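Local coordinates for ParM protein (Staphylococcus aureus, PDB 3JS6) that probably assembles into nucleotide-dependent actin-like filaments that segregate plasmid DNA in dividing cells, at residues G165-L168 with D169-E173; F266-E269 with Q270-L273; D88-S91 with F92-V96; F316-A319 with D320-F324. All coordinates share one frame; numbering follows the deposited sequence.

Contact 1: residues G165-L168 with D169-E173; sequences GTLL and DLNME
Gly165 O takes the N-H of Asp169 at 3.0 Å, the last sound i to i+4 bond of helix 162-169, before Leu170 leaves helical geometry and the chain turns toward strand 172-173. The bonds that follow are weaker. Asp169 N also bonds Thr166 O, and Leu170 N bonds Leu167 O, both weakly. Asn171 N reaches Leu168 O at 3.4 Å, again a weak bond.

A side-chain bond is added by Asn171. Its ND2 donates to Leu167 O at 2.9 Å, with an N-H...O angle of 160°. The acceptor lies almost in the amide plane of Asn171. CG of Asn171 sits beside its own backbone N (chi1 -73°), which folds the amide back over the last helical turn. ND2 also passes near Leu167 CD2.

Leu168 and Met172, modelled as selenomethionine, run side by side and point the same way. Leu168 CD2 meets Met172 SE at 4.0 Å. Met172 packs on Leu336 and Leu168 on Leu333, both of helix 325-342.

Asp169 turns its carboxylate away from this stretch to a salt bridge with Arg328 and a bond with Ser325 OG. Lys332 NZ donates to the carbonyl oxygens of Leu168, Asp169 and Met172. The helix end is therefore closed twice: by the Asn171 amide on the carbonyl of Leu167, and by a lysine whose positive charge would probably offset the partial negative charge at this buried C-terminal end. Both lie in a buried turn where helix 162-169 meets helix 325-342, consistent with the paired linking helices of the actin fold.

Contact 2: residues F266-E269 with Q270-L273; sequences FYKE and QDSL
Phe266 O and Gln270 N form a nearly linear helical bond of 2.9 Å. It is one of four i to i+4 backbone bonds that run through this part of helix 263-284. The carbonyl of Tyr267 receives Asp271 N, but from above its plane. Asp271 OD1 also lies 2.8 Å from Tyr267 O. Both are acceptors, so this approach is unfavourable and not a bond. Lys268 O receives Ser272 N at 3.3 Å, and Glu269 O receives Leu273 N in the carbonyl plane.

One side-chain hydroxyl joins the backbone set. Ser272 OG donates to Glu269 O at 2.5 Å, so short that the hydroxyl may be strained or imprecisely placed. Its first torsion (chi1 47°) places OG between the backbone N and the carbonyl carbon, from where it can turn back to the preceding turn. Glu269 O accepts from Leu273 N and Ser272 OG, with a weak third bond from Ser272 N.

This is a helix of the MreB-like C-terminal half of the actin fold. It lies against helices 218-228 and 301-311, so one flank is covered and the other faces solvent.

The charged pair is loose. Lys268 and Asp271 lie side by side and point the same way on the exposed flank. Lys268 NZ stands 3.8 Å from Asp271 OD2, a long salt bridge. The lysine reaches it by bending at chi2 and chi3.

The ring-amide contact of Phe266 with Gln270 is oblique, with planes 26° apart. Phe266 CE2 comes within 3.9 Å of Gln270 NE2. Gln270 OE1 bonds Ser307 OG, which fixes the amide end.

Contact 3: residues D88-S91 with F92-V96; sequences DIKS and FKDLV
Lys90 and Asp94, one helical turn apart, cross at a slant at the edge of the exposed face of helix 90-104. Lys90 first sets CG opposite its backbone N (chi1 162°), then bends at chi2 and chi4, which brings its chain near Asp94. The closest approach in the model is too short to be trusted. Lys90 NZ and Asp94 OD1 are 3.8 Å apart, a long salt bridge. The position of that oxygen is doubtful, and little should rest on the exact distance.

Lys93 takes another course. Its side chain runs back beside the start of the helix, with CG 3.7 Å from Ile89 O and CE 4.0 Å from Asp88 O. Asp88 itself turns away and forms a salt bridge with Lys132.

Phe92 goes to the buried side. Its CB packs against Ile89 O, and its ring has Val96 CG2 over one face, 3.5 Å above the plane and offset toward the rim. The ring meets Phe11 edge-to-face.

Backbone bonds form the first helical turn beneath these side chains. Ile89, the N-cap residue, gives its carbonyl to Lys93 N at 3.1 Å and weakly to Phe92 N. Lys90 O takes Asp94 N at 2.8 Å, nearly in line with the carbonyl, and Ser91 O takes Leu95 N.

The pattern is that of the first turns of an amphipathic helix. Here it packs against strands 23-33 and 64-66 and helix 128-137 in the N-terminal half of the actin-like fold.

Contact 4: residues F316-A319 with D320-F324; sequences FEKA and DDSQF
Lys318 NZ and Ser322 OG form the central bond of this bend, at 3.1 Å. The lysine chain is extended as far as CE and turns at chi4 (-65°), which brings the ammonium group back over its own backbone. There it also donates to Ala319 O, at 3.0 Å. The donor is tilted slightly from the carbonyl plane, by 18°. One ammonium group therefore ties the carbonyl of Ala319 to the hydroxyl of Ser322.

Two waters complete this shell. Water 1 accepts from Lys318 NZ at 2.9 Å and from Ser322 N at the same length, so it adds a second link between the lysine and the turn. Water 2 accepts from Ala319 N and lies 2.8 Å from Ser322 OG. Ser322 is thus gripped through its backbone N and its hydroxyl.

The bend follows strand 316-317, an outermost strand, within this chain, of the five-stranded sheet in the MreB-like half of the actin fold, and leads into helix 325-342. Phe324 N bonds Asp321 O at 2.8 Å and closes the turn before that helix. Asp321 OD2 sits at the edge of the Phe324 ring, in its plane.

Further out, neighbours set the positions. The Lys318 side chain touches Ala301, Asn302 and Phe305 of helix 301-311. Arg328 NH1 bonds Asp321 O, on the same carbonyl that receives Phe324 N. The ring of Phe324 makes a cation-pi contact with Lys24.

Contact 1 is the buried one, contacts 2 and 3 are partly buried, and contact 4 lies at the surface. Contacts 1 and 4 touch: Asp169 and Leu170 pack on Ala319, and both sites use Arg328 of helix 325-342. Contact 3 belongs to the N-terminal half, with its centre 39 Å from that of contact 2 in the C-terminal half. Both are helical and have a long lysine-aspartate pair, three residues apart in contact 2 and four in contact 3, where it is doubtful; Phe92 is buried, Phe266 only partly. Contact 1 instead closes a helix end with an amide and a lysine. Contact 4 depends on a lysine, a serine and two waters.

Contact 1: residues G165-L168 with D169-E173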
loop_
_atom_site.group_PDB
_atom_site.type_symbol
_atom_site.label_atom_id
_atom_site.label_comp_id
_atom_site.label_asym_id
_atom_site.label_seq_id
_atom_site.Cartn_x
_atom_site.Cartn_y
_atom_site.Cartn_z
ATOM N N GLY A 165 0.676 9.738 -1.627
ATOM C CA GLY A 165 0.373 9.381 -0.258
ATOM C C GLY A 165 1.652 9.428 0.545
ATOM O O GLY A 165 1.692 9.933 1.658
ATOM N N THR A 166 2.709 8.892 -0.044
ATOM C CA THR A 166 4.018 8.862 0.584
ATOM C C THR A 166 4.531 10.284 0.824
ATOM O O THR A 166 4.955 10.611 1.917
ATOM C CB THR A 166 4.996 8.057 -0.306
ATOM O OG1 THR A 166 4.541 6.697 -0.375
ATOM C CG2 THR A 166 6.403 8.072 0.266
ATOM N N LEU A 167 4.501 11.130 -0.201
ATOM C CA LEU A 167 4.948 12.513 -0.029
ATOM C C LEU A 167 4.183 13.232 1.095
ATOM O O LEU A 167 4.768 13.970 1.900
ATOM C CB LEU A 167 4.768 13.283 -1.342
ATOM C CG LEU A 167 5.878 13.034 -2.352
ATOM C CD1 LEU A 167 5.524 13.643 -3.694
ATOM C CD2 LEU A 167 7.164 13.615 -1.822
ATOM N N LEU A 168 2.869 13.025 1.125
ATOM C CA LEU A 168 1.993 13.650 2.112
ATOM C C LEU A 168 2.236 13.177 3.544
ATOM O O LEU A 168 1.998 13.921 4.501
ATOM C CB LEU A 168 0.533 13.411 1.727
ATOM C CG LEU A 168 0.086 14.162 0.465
ATOM C CD1 LEU A 168 -1.373 13.763 0.137
ATOM C CD2 LEU A 168 0.206 15.667 0.671
ATOM N N ASP A 169 2.691 11.934 3.688
ATOM C CA ASP A 169 3.000 11.364 4.997
ATOM C C ASP A 169 4.074 12.255 5.618
ATOM O O ASP A 169 4.017 12.570 6.799
ATOM C CB ASP A 169 3.538 9.922 4.796
ATOM C CG ASP A 169 4.028 9.242 6.093
ATOM O OD1 ASP A 169 3.429 9.415 7.183
ATOM O OD2 ASP A 169 5.019 8.473 6.002
ATOM N N LEU A 170 5.033 12.682 4.800
ATOM C CA LEU A 170 6.158 13.484 5.275
ATOM C C LEU A 170 6.129 14.967 4.927
ATOM O O LEU A 170 7.108 15.669 5.150
ATOM C CB LEU A 170 7.459 12.894 4.739
ATOM C CG LEU A 170 7.625 11.403 5.076
ATOM C CD1 LEU A 170 8.910 10.880 4.481
ATOM C CD2 LEU A 170 7.622 11.220 6.587
ATOM N N ASN A 171 5.039 15.462 4.365
ATOM C CA ASN A 171 5.048 16.884 4.029
ATOM C C ASN A 171 3.743 17.588 4.342
ATOM O O ASN A 171 3.419 18.615 3.732
ATOM C CB ASN A 171 5.413 17.058 2.558
ATOM C CG ASN A 171 6.876 16.794 2.301
ATOM O OD1 ASN A 171 7.719 17.668 2.504
ATOM N ND2 ASN A 171 7.190 15.576 1.875
HETATM N N MSE A 172 3.016 17.033 5.309
HETATM C CA MSE A 172 1.735 17.600 5.701
HETATM C C MSE A 172 1.349 17.386 7.154
HETATM O O MSE A 172 1.429 16.268 7.691
HETATM C CB MSE A 172 0.634 17.038 4.792
HETATM C CG MSE A 172 -0.756 17.493 5.124
HETATM SE SE MSE A 172 -2.040 16.798 3.815
HETATM C CE MSE A 172 -3.573 17.732 4.508
ATOM N N GLU A 173 0.903 18.466 7.796
ATOM C CA GLU A 173 0.469 18.377 9.180
ATOM C C GLU A 173 -0.673 19.380 9.344
ATOM O O GLU A 173 -0.699 20.428 8.681
ATOM C CB GLU A 173 1.628 18.728 10.114
ATOM C CG GLU A 173 1.929 17.687 11.189
ATOM C CD GLU A 173 2.237 16.293 10.627
ATOM O OE1 GLU A 173 1.278 15.521 10.383
ATOM O OE2 GLU A 173 3.431 15.963 10.424
#

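Contact 2: residues F266-E269 with Q270-L273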
loop_
_atom_site.group_PDB
_atom_site.type_symbol
_atom_site.label_atom_id
_atom_site.label_comp_id
_atom_site.label_asym_id
_atom_site.label_seq_id
_atom_site.Cartn_x
_atom_site.Cartn_y
_atom_site.Cartn_z
ATOM N N PHE A 266 26.993 -8.791 0.187
ATOM C CA PHE A 266 25.976 -7.774 0.400
ATOM C C PHE A 266 26.467 -6.408 -0.048
ATOM O O PHE A 266 25.943 -5.843 -1.003
ATOM C CB PHE A 266 25.583 -7.714 1.874
ATOM C CG PHE A 266 24.482 -6.742 2.158
ATOM C CD1 PHE A 266 23.155 -7.151 2.132
ATOM C CD2 PHE A 266 24.773 -5.404 2.419
ATOM C CE1 PHE A 266 22.133 -6.243 2.363
ATOM C CE2 PHE A 266 23.760 -4.487 2.647
ATOM C CZ PHE A 266 22.437 -4.908 2.620
ATOM N N TYR A 267 27.485 -5.887 0.628
ATOM C CA TYR A 267 28.020 -4.572 0.302
ATOM C C TYR A 267 28.394 -4.411 -1.159
ATOM O O TYR A 267 28.354 -3.302 -1.692
ATOM C CB TYR A 267 29.235 -4.244 1.173
ATOM C CG TYR A 267 28.926 -4.060 2.646
ATOM C CD1 TYR A 267 29.817 -3.385 3.485
ATOM C CD2 TYR A 267 27.764 -4.580 3.207
ATOM C CE1 TYR A 267 29.552 -3.236 4.847
ATOM C CE2 TYR A 267 27.489 -4.438 4.564
ATOM C CZ TYR A 267 28.385 -3.769 5.377
ATOM O OH TYR A 267 28.120 -3.658 6.723
ATOM N N LYS A 268 28.754 -5.510 -1.812
ATOM C CA LYS A 268 29.136 -5.448 -3.221
ATOM C C LYS A 268 27.920 -5.296 -4.124
ATOM O O LYS A 268 27.895 -4.445 -5.015
ATOM C CB LYS A 268 29.937 -6.696 -3.605
ATOM C CG LYS A 268 31.456 -6.472 -3.732
ATOM C CD LYS A 268 32.017 -5.435 -2.747
ATOM C CE LYS A 268 31.914 -4.005 -3.305
ATOM N NZ LYS A 268 32.503 -2.967 -2.400
ATOM N N GLU A 269 26.911 -6.124 -3.892
ATOM C CA GLU A 269 25.696 -6.046 -4.680
ATOM C C GLU A 269 25.047 -4.678 -4.453
ATOM O O GLU A 269 24.703 -3.977 -5.403
ATOM C CB GLU A 269 24.734 -7.154 -4.257
ATOM C CG GLU A 269 24.286 -8.076 -5.387
ATOM C CD GLU A 269 25.419 -8.931 -5.952
ATOM O OE1 GLU A 269 26.330 -8.377 -6.606
ATOM O OE2 GLU A 269 25.399 -10.162 -5.736
ATOM N N GLN A 270 24.892 -4.292 -3.189
ATOM C CA GLN A 270 24.269 -3.014 -2.860
ATOM C C GLN A 270 25.089 -1.831 -3.382
ATOM O O GLN A 270 24.545 -0.787 -3.728
ATOM C CB GLN A 270 24.077 -2.884 -1.343
ATOM C CG GLN A 270 25.285 -2.305 -0.613
ATOM C CD GLN A 270 24.928 -1.121 0.278
ATOM O OE1 GLN A 270 25.757 -0.233 0.507
ATOM N NE2 GLN A 270 23.699 -1.107 0.789
ATOM N N ASP A 271 26.404 -1.987 -3.435
ATOM C CA ASP A 271 27.254 -0.911 -3.928
ATOM C C ASP A 271 26.904 -0.572 -5.366
ATOM O O ASP A 271 26.864 0.602 -5.754
ATOM C CB ASP A 271 28.718 -1.323 -3.855
ATOM C CG ASP A 271 29.475 -0.564 -2.798
ATOM O OD1 ASP A 271 29.087 -0.649 -1.611
ATOM O OD2 ASP A 271 30.458 0.121 -3.161
ATOM N N SER A 272 26.662 -1.615 -6.156
ATOM C CA SER A 272 26.320 -1.453 -7.564
ATOM C C SER A 272 24.880 -0.973 -7.750
ATOM O O SER A 272 24.590 -0.193 -8.653
ATOM C CB SER A 272 26.529 -2.772 -8.306
ATOM O OG SER A 272 25.963 -3.860 -7.589
ATOM N N LEU A 273 23.983 -1.456 -6.903
ATOM C CA LEU A 273 22.589 -1.053 -6.983
ATOM C C LEU A 273 22.515 0.457 -6.748
ATOM O O LEU A 273 21.912 1.191 -7.535
ATOM C CB LEU A 273 21.778 -1.810 -5.932
ATOM C CG LEU A 273 20.250 -1.726 -5.947
ATOM C CD1 LEU A 273 19.683 -2.966 -5.283
ATOM C CD2 LEU A 273 19.772 -0.475 -5.233
#

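Contact 3: residues D88-S91 with F92-V96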
loop_
_atom_site.group_PDB
_atom_site.type_symbol
_atom_site.label_atom_id
_atom_site.label_comp_id
_atom_site.label_asym_id
_atom_site.label_seq_id
_atom_site.Cartn_x
_atom_site.Cartn_y
_atom_site.Cartn_z
ATOM N N ASP A 88 -12.562 -4.379 -12.705
ATOM C CA ASP A 88 -13.725 -5.102 -13.213
ATOM C C ASP A 88 -13.655 -6.588 -12.892
ATOM O O ASP A 88 -14.512 -7.347 -13.330
ATOM C CB ASP A 88 -13.843 -4.938 -14.731
ATOM C CG ASP A 88 -14.043 -3.500 -15.145
ATOM O OD1 ASP A 88 -15.019 -2.869 -14.669
ATOM O OD2 ASP A 88 -13.220 -3.005 -15.948
ATOM N N ILE A 89 -12.643 -7.014 -12.137
ATOM C CA ILE A 89 -12.516 -8.433 -11.811
ATOM C C ILE A 89 -13.071 -8.732 -10.427
ATOM O O ILE A 89 -12.746 -8.047 -9.464
ATOM C CB ILE A 89 -11.035 -8.912 -11.877
ATOM C CG1 ILE A 89 -10.424 -8.583 -13.246
ATOM C CG2 ILE A 89 -10.960 -10.414 -11.628
ATOM C CD1 ILE A 89 -11.160 -9.186 -14.399
ATOM N N LYS A 90 -13.893 -9.773 -10.348
ATOM C CA LYS A 90 -14.530 -10.226 -9.105
ATOM C C LYS A 90 -13.569 -10.277 -7.925
ATOM O O LYS A 90 -13.880 -9.792 -6.843
ATOM C CB LYS A 90 -15.133 -11.610 -9.331
ATOM C CG LYS A 90 -15.437 -12.387 -8.081
ATOM C CD LYS A 90 -16.823 -12.114 -7.586
ATOM C CE LYS A 90 -17.188 -13.133 -6.526
ATOM N NZ LYS A 90 -17.146 -14.495 -7.072
ATOM N N SER A 91 -12.418 -10.896 -8.151
ATOM C CA SER A 91 -11.332 -11.038 -7.183
ATOM C C SER A 91 -11.047 -9.731 -6.423
ATOM O O SER A 91 -11.017 -9.668 -5.181
ATOM C CB SER A 91 -10.055 -11.425 -7.954
ATOM O OG SER A 91 -9.084 -11.949 -7.097
ATOM N N PHE A 92 -10.793 -8.687 -7.195
ATOM C CA PHE A 92 -10.463 -7.394 -6.620
ATOM C C PHE A 92 -11.672 -6.746 -5.983
ATOM O O PHE A 92 -11.564 -6.150 -4.904
ATOM C CB PHE A 92 -9.869 -6.468 -7.688
ATOM C CG PHE A 92 -9.475 -5.110 -7.158
ATOM C CD1 PHE A 92 -10.292 -4.004 -7.362
ATOM C CD2 PHE A 92 -8.291 -4.947 -6.457
ATOM C CE1 PHE A 92 -9.930 -2.750 -6.878
ATOM C CE2 PHE A 92 -7.923 -3.690 -5.970
ATOM C CZ PHE A 92 -8.750 -2.593 -6.184
ATOM N N LYS A 93 -12.823 -6.837 -6.638
ATOM C CA LYS A 93 -14.017 -6.249 -6.051
ATOM C C LYS A 93 -14.307 -6.857 -4.685
ATOM O O LYS A 93 -14.698 -6.140 -3.770
ATOM C CB LYS A 93 -15.220 -6.414 -6.979
ATOM C CG LYS A 93 -15.095 -5.535 -8.218
ATOM C CD LYS A 93 -16.354 -5.511 -9.066
ATOM C CE LYS A 93 -16.497 -6.737 -9.925
ATOM N NZ LYS A 93 -17.644 -6.545 -10.853
ATOM N N ASP A 94 -14.109 -8.169 -4.540
ATOM C CA ASP A 94 -14.360 -8.825 -3.257
ATOM C C ASP A 94 -13.322 -8.365 -2.222
ATOM O O ASP A 94 -13.649 -8.149 -1.051
ATOM C CB ASP A 94 -14.306 -10.356 -3.401
ATOM C CG ASP A 94 -15.518 -10.932 -4.161
ATOM O OD1 ASP A 94 -15.455 -12.103 -4.593
ATOM O OD2 ASP A 94 -16.542 -10.228 -4.317
ATOM N N LEU A 95 -12.073 -8.229 -2.660
ATOM C CA LEU A 95 -10.995 -7.767 -1.802
ATOM C C LEU A 95 -11.362 -6.374 -1.233
ATOM O O LEU A 95 -11.181 -6.100 -0.042
ATOM C CB LEU A 95 -9.701 -7.650 -2.598
ATOM C CG LEU A 95 -8.487 -7.061 -1.845
ATOM C CD1 LEU A 95 -8.010 -8.052 -0.759
ATOM C CD2 LEU A 95 -7.351 -6.790 -2.838
ATOM N N VAL A 96 -11.865 -5.496 -2.091
ATOM C CA VAL A 96 -12.246 -4.152 -1.642
ATOM C C VAL A 96 -13.328 -4.237 -0.550
ATOM O O VAL A 96 -13.217 -3.581 0.495
ATOM C CB VAL A 96 -12.742 -3.294 -2.832
ATOM C CG1 VAL A 96 -13.340 -1.967 -2.319
ATOM C CG2 VAL A 96 -11.580 -2.995 -3.767
#

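Contact 4: residues F316-A319 with D320-F324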
loop_
_atom_site.group_PDB
_atom_site.type_symbol
_atom_site.label_atom_id
_atom_site.label_comp_id
_atom_site.label_asym_id
_atom_site.label_seq_id
_atom_site.Cartn_x
_atom_site.Cartn_y
_atom_site.Cartn_z
ATOM N N PHE A 316 18.325 12.459 1.618
ATOM C CA PHE A 316 17.472 11.307 1.730
ATOM C C PHE A 316 16.722 11.317 3.050
ATOM O O PHE A 316 17.268 11.699 4.100
ATOM C CB PHE A 316 18.285 10.013 1.627
ATOM C CG PHE A 316 18.927 9.798 0.284
ATOM C CD1 PHE A 316 20.286 10.040 0.102
ATOM C CD2 PHE A 316 18.178 9.301 -0.793
ATOM C CE1 PHE A 316 20.901 9.785 -1.128
ATOM C CE2 PHE A 316 18.784 9.041 -2.024
ATOM C CZ PHE A 316 20.156 9.283 -2.191
ATOM N N GLU A 317 15.474 10.873 3.003
ATOM C CA GLU A 317 14.681 10.805 4.216
ATOM C C GLU A 317 13.889 9.503 4.224
ATOM O O GLU A 317 13.520 8.987 3.172
ATOM C CB GLU A 317 13.724 11.999 4.282
ATOM C CG GLU A 317 12.778 11.943 5.502
ATOM C CD GLU A 317 11.849 13.131 5.577
ATOM O OE1 GLU A 317 11.047 13.190 6.532
ATOM O OE2 GLU A 317 11.916 14.001 4.683
ATOM N N LYS A 318 13.616 8.959 5.403
ATOM C CA LYS A 318 12.834 7.734 5.488
ATOM C C LYS A 318 11.827 7.903 6.608
ATOM O O LYS A 318 12.129 8.555 7.615
ATOM C CB LYS A 318 13.726 6.529 5.831
ATOM C CG LYS A 318 12.973 5.185 5.853
ATOM C CD LYS A 318 13.815 4.062 6.483
ATOM C CE LYS A 318 13.130 2.691 6.355
ATOM N NZ LYS A 318 11.828 2.547 7.105
ATOM N N ALA A 319 10.649 7.303 6.445
ATOM C CA ALA A 319 9.622 7.336 7.484
ATOM C C ALA A 319 9.627 5.978 8.189
ATOM O O ALA A 319 10.076 4.990 7.609
ATOM C CB ALA A 319 8.242 7.583 6.852
ATOM N N ASP A 320 9.141 5.912 9.431
ATOM C CA ASP A 320 9.062 4.620 10.136
ATOM C C ASP A 320 7.885 3.852 9.530
ATOM O O ASP A 320 6.958 4.462 9.018
ATOM C CB ASP A 320 8.798 4.804 11.633
ATOM C CG ASP A 320 10.065 5.075 12.430
ATOM O OD1 ASP A 320 11.027 4.281 12.323
ATOM O OD2 ASP A 320 10.089 6.081 13.175
ATOM N N ASP A 321 7.917 2.524 9.609
ATOM C CA ASP A 321 6.866 1.681 9.044
ATOM C C ASP A 321 6.507 2.129 7.640
ATOM O O ASP A 321 5.361 2.506 7.381
ATOM C CB ASP A 321 5.611 1.705 9.910
ATOM C CG ASP A 321 5.580 0.577 10.923
ATOM O OD1 ASP A 321 6.416 0.590 11.853
ATOM O OD2 ASP A 321 4.719 -0.329 10.787
ATOM N N SER A 322 7.493 2.092 6.745
ATOM C CA SER A 322 7.306 2.488 5.353
ATOM C C SER A 322 6.096 1.801 4.704
ATOM O O SER A 322 5.502 2.341 3.774
ATOM C CB SER A 322 8.565 2.169 4.532
ATOM O OG SER A 322 9.680 2.933 4.951
ATOM N N GLN A 323 5.724 0.623 5.183
ATOM C CA GLN A 323 4.582 -0.074 4.599
ATOM C C GLN A 323 3.297 0.745 4.755
ATOM O O GLN A 323 2.417 0.691 3.898
ATOM C CB GLN A 323 4.405 -1.457 5.247
ATOM C CG GLN A 323 4.286 -1.401 6.767
ATOM C CD GLN A 323 4.462 -2.753 7.451
ATOM O OE1 GLN A 323 4.583 -2.823 8.682
ATOM N NE2 GLN A 323 4.469 -3.830 6.662
ATOM N N PHE A 324 3.191 1.507 5.836
ATOM C CA PHE A 324 1.998 2.325 6.057
ATOM C C PHE A 324 2.072 3.804 5.597
ATOM O O PHE A 324 1.119 4.582 5.798
ATOM C CB PHE A 324 1.615 2.233 7.532
ATOM C CG PHE A 324 1.132 0.854 7.942
ATOM C CD1 PHE A 324 1.956 -0.009 8.665
ATOM C CD2 PHE A 324 -0.129 0.417 7.562
ATOM C CE1 PHE A 324 1.521 -1.309 9.008
ATOM C CE2 PHE A 324 -0.580 -0.880 7.895
ATOM C CZ PHE A 324 0.252 -1.741 8.619
HETATM O O HOH W 1 9.853 0.380 7.127
HETATM O O HOH W 2 10.135 5.568 4.249
#